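Local atomic coordinates of lactate dehydrogenase (Eimeria maxima, PDB entry 6CT6), a protein that probably interconverts pyruvate and lactate with NADH as the hydride carrier. Residues B[3-9]-B[63-69]; B[27-33]-B[251-255]. All blocks are in the same frame, centred on the assembly; numbering follows the deposited sequence.

Interaction 1. Residues B[3-9]-B[63-69]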
loop_
_atom_site.group_PDB
_atom_site.type_symbol
_atom_site.label_atom_id
_atom_site.label_comp_id
_atom_site.label_asym_id
_atom_site.label_seq_id
_atom_site.Cartn_x
_atom_site.Cartn_y
_atom_site.Cartn_z
ATOM N N VAL B 3 16.774 16.385 -5.499
ATOM C CA VAL B 3 15.401 16.316 -5.980
ATOM C C VAL B 3 14.452 17.090 -5.074
ATOM O O VAL B 3 13.503 17.712 -5.553
ATOM C CB VAL B 3 14.954 14.845 -6.120
ATOM C CG1 VAL B 3 15.950 14.064 -6.967
ATOM C CG2 VAL B 3 14.778 14.189 -4.750
ATOM N N PHE B 4 14.692 17.057 -3.764
ATOM C CA PHE B 4 13.828 17.752 -2.820
ATOM C C PHE B 4 13.816 19.247 -3.103
ATOM O O PHE B 4 14.805 19.938 -2.838
ATOM C CB PHE B 4 14.284 17.512 -1.379
ATOM C CG PHE B 4 14.100 16.098 -0.904
ATOM C CD1 PHE B 4 12.845 15.508 -0.906
ATOM C CD2 PHE B 4 15.179 15.367 -0.432
ATOM C CE1 PHE B 4 12.673 14.212 -0.459
ATOM C CE2 PHE B 4 15.012 14.071 0.014
ATOM C CZ PHE B 4 13.757 13.493 0.001
ATOM N N GLU B 5 12.714 19.755 -3.649
ATOM C CA GLU B 5 12.515 21.195 -3.672
ATOM C C GLU B 5 12.407 21.696 -2.238
ATOM O O GLU B 5 11.787 21.053 -1.387
ATOM C CB GLU B 5 11.262 21.554 -4.475
ATOM C CG GLU B 5 9.943 21.183 -3.807
ATOM C CD GLU B 5 8.794 21.088 -4.798
ATOM O OE1 GLU B 5 9.058 20.852 -5.996
ATOM O OE2 GLU B 5 7.628 21.252 -4.380
ATOM N N GLN B 6 13.040 22.831 -1.958
ATOM C CA GLN B 6 13.161 23.281 -0.577
ATOM C C GLN B 6 11.812 23.751 -0.044
ATOM O O GLN B 6 11.114 24.536 -0.694
ATOM C CB GLN B 6 14.193 24.405 -0.470
ATOM C CG GLN B 6 14.424 24.892 0.956
ATOM C CD GLN B 6 14.813 23.770 1.901
ATOM O OE1 GLN B 6 15.447 22.794 1.499
ATOM N NE2 GLN B 6 14.424 23.900 3.165
ATOM N N ASN B 7 11.443 23.266 1.139
ATOM C CA ASN B 7 10.228 23.716 1.812
ATOM C C ASN B 7 10.284 23.259 3.267
ATOM O O ASN B 7 11.246 22.622 3.705
ATOM C CB ASN B 7 8.968 23.209 1.099
ATOM C CG ASN B 7 8.847 21.692 1.107
ATOM O OD1 ASN B 7 9.183 21.030 2.087
ATOM N ND2 ASN B 7 8.354 21.138 0.005
ATOM N N LYS B 8 9.228 23.600 4.014
ATOM C CA LYS B 8 9.172 23.314 5.446
ATOM C C LYS B 8 9.094 21.821 5.739
ATOM O O LYS B 8 9.539 21.380 6.804
ATOM C CB LYS B 8 7.956 24.004 6.068
ATOM C CG LYS B 8 8.202 25.374 6.682
ATOM C CD LYS B 8 6.898 25.917 7.252
ATOM C CE LYS B 8 7.111 27.158 8.092
ATOM N NZ LYS B 8 7.851 28.220 7.372
ATOM N N ARG B 9 8.520 21.037 4.830
ATOM C CA ARG B 9 8.161 19.664 5.146
ATOM C C ARG B 9 9.404 18.815 5.416
ATOM O O ARG B 9 10.490 19.107 4.906
ATOM C CB ARG B 9 7.371 19.043 3.999
ATOM C CG ARG B 9 6.128 19.812 3.591
ATOM C CD ARG B 9 5.461 19.154 2.394
ATOM N NE ARG B 9 4.334 19.934 1.891
ATOM C CZ ARG B 9 3.811 19.808 0.675
ATOM N NH1 ARG B 9 4.314 18.935 -0.190
ATOM N NH2 ARG B 9 2.783 20.567 0.314
ATOM N N GLY B 63 -1.002 17.949 -1.046
ATOM C CA GLY B 63 0.022 18.203 -2.039
ATOM C C GLY B 63 1.367 17.603 -1.692
ATOM O O GLY B 63 2.409 18.145 -2.073
ATOM N N ILE B 64 1.361 16.484 -0.964
ATOM C CA ILE B 64 2.593 15.735 -0.751
ATOM C C ILE B 64 3.174 15.365 -2.107
ATOM O O ILE B 64 2.456 14.905 -3.003
ATOM C CB ILE B 64 2.323 14.484 0.103
ATOM C CG1 ILE B 64 1.952 14.862 1.544
ATOM C CG2 ILE B 64 3.525 13.533 0.085
ATOM C CD1 ILE B 64 3.073 15.504 2.360
ATOM N N THR B 65 4.477 15.568 -2.269
ATOM C CA THR B 65 5.168 15.240 -3.508
ATOM C C THR B 65 6.039 14.009 -3.301
ATOM O O THR B 65 6.847 13.964 -2.368
ATOM C CB THR B 65 6.026 16.412 -3.993
ATOM O OG1 THR B 65 5.203 17.575 -4.163
ATOM C CG2 THR B 65 6.688 16.079 -5.327
ATOM N N VAL B 66 5.866 13.014 -4.168
ATOM C CA VAL B 66 6.753 11.858 -4.236
ATOM C C VAL B 66 7.561 11.971 -5.520
ATOM O O VAL B 66 6.990 12.142 -6.604
ATOM C CB VAL B 66 5.974 10.531 -4.190
ATOM C CG1 VAL B 66 6.932 9.344 -4.215
ATOM C CG2 VAL B 66 5.091 10.465 -2.952
ATOM N N TYR B 67 8.883 11.901 -5.393
ATOM C CA TYR B 67 9.804 11.931 -6.518
ATOM C C TYR B 67 10.384 10.539 -6.745
ATOM O O TYR B 67 10.561 9.763 -5.801
ATOM C CB TYR B 67 10.960 12.907 -6.272
ATOM C CG TYR B 67 10.584 14.314 -5.846
ATOM C CD1 TYR B 67 10.454 15.335 -6.782
ATOM C CD2 TYR B 67 10.400 14.631 -4.504
ATOM C CE1 TYR B 67 10.128 16.626 -6.396
ATOM C CE2 TYR B 67 10.073 15.919 -4.110
ATOM C CZ TYR B 67 9.940 16.913 -5.062
ATOM O OH TYR B 67 9.616 18.195 -4.681
ATOM N N GLY B 68 10.679 10.229 -8.003
ATOM C CA GLY B 68 11.440 9.037 -8.368
ATOM C C GLY B 68 12.826 9.430 -8.856
ATOM O O GLY B 68 12.979 10.432 -9.561
ATOM N N SER B 69 13.830 8.643 -8.475
ATOM C CA SER B 69 15.206 8.955 -8.840
ATOM C C SER B 69 16.021 7.677 -8.994
ATOM O O SER B 69 15.794 6.683 -8.298
ATOM C CB SER B 69 15.870 9.857 -7.796
ATOM O OG SER B 69 17.185 10.208 -8.195
HETATM O O HOH W 1 6.355 19.656 -2.452
HETATM O O HOH W 2 10.311 18.583 -1.732
#
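At G63 the chain offers its carbonyl to the loop 3-9: R9 NH1 donates a hydrogen bond to G63 O over 2.8 Å. A long arginine suits this place, because the same guanidinium also forms a salt bridge with D35, at the start of the neighbouring strand 35-39. I64 turns its CB away from the loop, yet its CD1 lies 4.4 Å from R9 CD, so the aliphatic part of the arginine has an apolar neighbour. T65 meets the loop through water: water 1 donates to E5 OE2 (2.8 Å) and accepts from T65 OG1 (2.9 Å), bridging two polar groups too far apart (4.4 Å between E5 OE2 and T65 OG1) for a direct hydrogen bond. V66 faces the other way, onto helix 45-59. Y67 does most of the packing. V3 O lies over one face of its ring, 3.6 Å from Y67 CE1, V3 CG2 approaches Y67 CB at 4.3 Å, and F4 CD1 comes within 4.3 Å of Y67 CE2. Its hydroxyl meets an ordered water: Y67 OH donates to water 2 (3.1 Å), which in turn donates to E5 O (2.9 Å); a tyrosine can thus be apolar at its base and polar at its tip. Beyond it, S69 OG lies 4.2 Å from V3 CG1 and is hydrogen-bonded to S71 N. The N-terminal segment thereby covers one face of strand 66-69, the outermost parallel strand of the Rossmann-type NAD-binding domain.

Interaction 2. Residues B[27-33]-B[251-255]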
loop_
_atom_site.group_PDB
_atom_site.type_symbol
_atom_site.label_atom_id
_atom_site.label_comp_id
_atom_site.label_asym_id
_atom_site.label_seq_id
_atom_site.Cartn_x
_atom_site.Cartn_y
_atom_site.Cartn_z
ATOM N N LEU B 27 2.223 5.443 2.508
ATOM C CA LEU B 27 1.894 5.905 3.853
ATOM C C LEU B 27 2.232 7.379 4.038
ATOM O O LEU B 27 1.493 8.112 4.707
ATOM C CB LEU B 27 2.629 5.053 4.887
ATOM C CG LEU B 27 2.061 3.647 5.101
ATOM C CD1 LEU B 27 3.091 2.759 5.775
ATOM C CD2 LEU B 27 0.786 3.702 5.926
ATOM N N CYS B 28 3.352 7.829 3.470
ATOM C CA CYS B 28 3.721 9.237 3.577
ATOM C C CYS B 28 2.681 10.124 2.905
ATOM O O CYS B 28 2.286 11.163 3.451
ATOM C CB CYS B 28 5.103 9.462 2.964
ATOM S SG CYS B 28 6.464 8.771 3.943
ATOM N N SER B 29 2.227 9.727 1.716
ATOM C CA SER B 29 1.165 10.458 1.032
ATOM C C SER B 29 -0.091 10.532 1.892
ATOM O O SER B 29 -0.657 11.612 2.099
ATOM C CB SER B 29 0.864 9.784 -0.309
ATOM O OG SER B 29 -0.228 10.395 -0.972
ATOM N N LEU B 30 -0.534 9.387 2.417
ATOM C CA LEU B 30 -1.779 9.335 3.178
ATOM C C LEU B 30 -1.670 10.100 4.493
ATOM O O LEU B 30 -2.633 10.751 4.916
ATOM C CB LEU B 30 -2.162 7.875 3.443
ATOM C CG LEU B 30 -2.518 7.000 2.239
ATOM C CD1 LEU B 30 -2.592 5.538 2.658
ATOM C CD2 LEU B 30 -3.832 7.432 1.605
ATOM N N LYS B 31 -0.518 10.027 5.157
ATOM C CA LYS B 31 -0.337 10.651 6.462
ATOM C C LYS B 31 0.144 12.094 6.382
ATOM O O LYS B 31 0.218 12.761 7.420
ATOM C CB LYS B 31 0.662 9.843 7.304
ATOM C CG LYS B 31 0.187 8.446 7.691
ATOM C CD LYS B 31 1.293 7.640 8.375
ATOM C CE LYS B 31 1.509 8.057 9.826
ATOM N NZ LYS B 31 0.376 7.667 10.707
ATOM N N GLU B 32 0.454 12.597 5.187
ATOM C CA GLU B 32 1.079 13.912 5.031
ATOM C C GLU B 32 2.306 14.029 5.924
ATOM O O GLU B 32 2.530 15.047 6.584
ATOM C CB GLU B 32 0.093 15.039 5.332
ATOM C CG GLU B 32 -1.140 15.047 4.462
ATOM C CD GLU B 32 -2.089 16.168 4.828
ATOM O OE1 GLU B 32 -1.627 17.323 4.952
ATOM O OE2 GLU B 32 -3.295 15.894 5.011
ATOM N N LEU B 33 3.107 12.966 5.956
ATOM C CA LEU B 33 4.251 12.941 6.856
ATOM C C LEU B 33 5.393 13.803 6.340
ATOM O O LEU B 33 6.127 14.396 7.137
ATOM C CB LEU B 33 4.718 11.501 7.061
ATOM C CG LEU B 33 5.837 11.306 8.079
ATOM C CD1 LEU B 33 5.440 11.860 9.445
ATOM C CD2 LEU B 33 6.182 9.837 8.179
ATOM N N ILE B 251 7.655 3.108 9.177
ATOM C CA ILE B 251 7.185 4.486 9.060
ATOM C C ILE B 251 6.827 5.051 10.431
ATOM O O ILE B 251 7.058 6.234 10.707
ATOM C CB ILE B 251 6.003 4.557 8.076
ATOM C CG1 ILE B 251 6.513 4.522 6.624
ATOM C CG2 ILE B 251 5.150 5.803 8.306
ATOM C CD1 ILE B 251 7.259 5.780 6.175
ATOM N N LEU B 252 6.265 4.225 11.315
ATOM C CA LEU B 252 5.962 4.704 12.661
ATOM C C LEU B 252 7.236 5.071 13.408
ATOM O O LEU B 252 7.259 6.052 14.160
ATOM C CB LEU B 252 5.158 3.656 13.437
ATOM C CG LEU B 252 3.727 3.400 12.952
ATOM C CD1 LEU B 252 3.005 2.417 13.867
ATOM C CD2 LEU B 252 2.934 4.702 12.842
ATOM N N MET B 253 8.313 4.307 13.201
ATOM C CA MET B 253 9.595 4.658 13.806
ATOM C C MET B 253 10.091 5.997 13.274
ATOM O O MET B 253 10.528 6.862 14.042
ATOM C CB MET B 253 10.621 3.558 13.533
ATOM C CG MET B 253 10.288 2.218 14.177
ATOM S SD MET B 253 11.256 0.841 13.504
ATOM C CE MET B 253 12.920 1.343 13.938
ATOM N N ALA B 254 10.013 6.190 11.954
ATOM C CA ALA B 254 10.428 7.456 11.357
ATOM C C ALA B 254 9.576 8.608 11.869
ATOM O O ALA B 254 10.081 9.715 12.088
ATOM C CB ALA B 254 10.338 7.366 9.835
ATOM N N GLU B 255 8.276 8.370 12.050
ATOM C CA GLU B 255 7.392 9.414 12.557
ATOM C C GLU B 255 7.773 9.804 13.978
ATOM O O GLU B 255 7.723 10.983 14.343
ATOM C CB GLU B 255 5.943 8.933 12.503
ATOM C CG GLU B 255 4.921 9.956 12.955
ATOM C CD GLU B 255 3.519 9.387 12.997
ATOM O OE1 GLU B 255 3.329 8.321 13.623
ATOM O OE2 GLU B 255 2.612 9.998 12.400
#
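I251 is the apolar centre of this contact, a branched side chain pointed from helix 244-259 at the end of helix 19-31. Three apolar side chains of 27-33 meet it: L27 CD1 lies 3.9 Å from I251 CG1, C28 SG is 3.8 Å from I251 CD1, and L33 CD2 is 4.2 Å from I251 CG2. Compact aliphatic groups and a small thiol suit this buried place, since they fill space without needing polar partners. The axes of 27-31 and 251-255 cross at -53° and approach no closer than 12.0 Å, so side chains, rather than backbones, bridge the gap. L33 can join in because helix 19-31 ends in a Schellman motif: E32 takes positive phi and L33 N bonds to C28 O (3.2 Å), which turns the chain so that L33 points toward the second helix. In the lactate dehydrogenase fold this is a meeting of domains, the helix after the first Rossmann strand packing on a helix of the C-terminal domain. L27 also packs on L30 of the second subunit, and L252 on V59 of that subunit. Farther out, L33 CD1 rests 4.0 Å from E255 CG, and K31 CD lies 4.3 Å from I251 CG2. At the solvent-facing edge the lysine's flexible chain brings its charge out of the apolar region, and K31 NZ forms a long salt bridge with E255 OE2 at 3.6 Å.

From the N terminus, the loop 3-9 comes first, then strand 11-15 and helix 19-31, whose end, 27-33, opens interaction 2. Before that contact can close, the chain passes strand 35-39 and helix 45-59 and reaches 63-69, closing interaction 1 across 53 intervening residues. Only after another long excursion does 251-255 close interaction 2, so the two contacts cross rather than nest. The first ties the N-terminal extension to the edge strand of the NAD-binding domain; the second joins that domain to the C-terminal one. Their centres are 14 Å apart, and I64 connects them directly: I64 CD1 packs 3.7 Å from E32 CA.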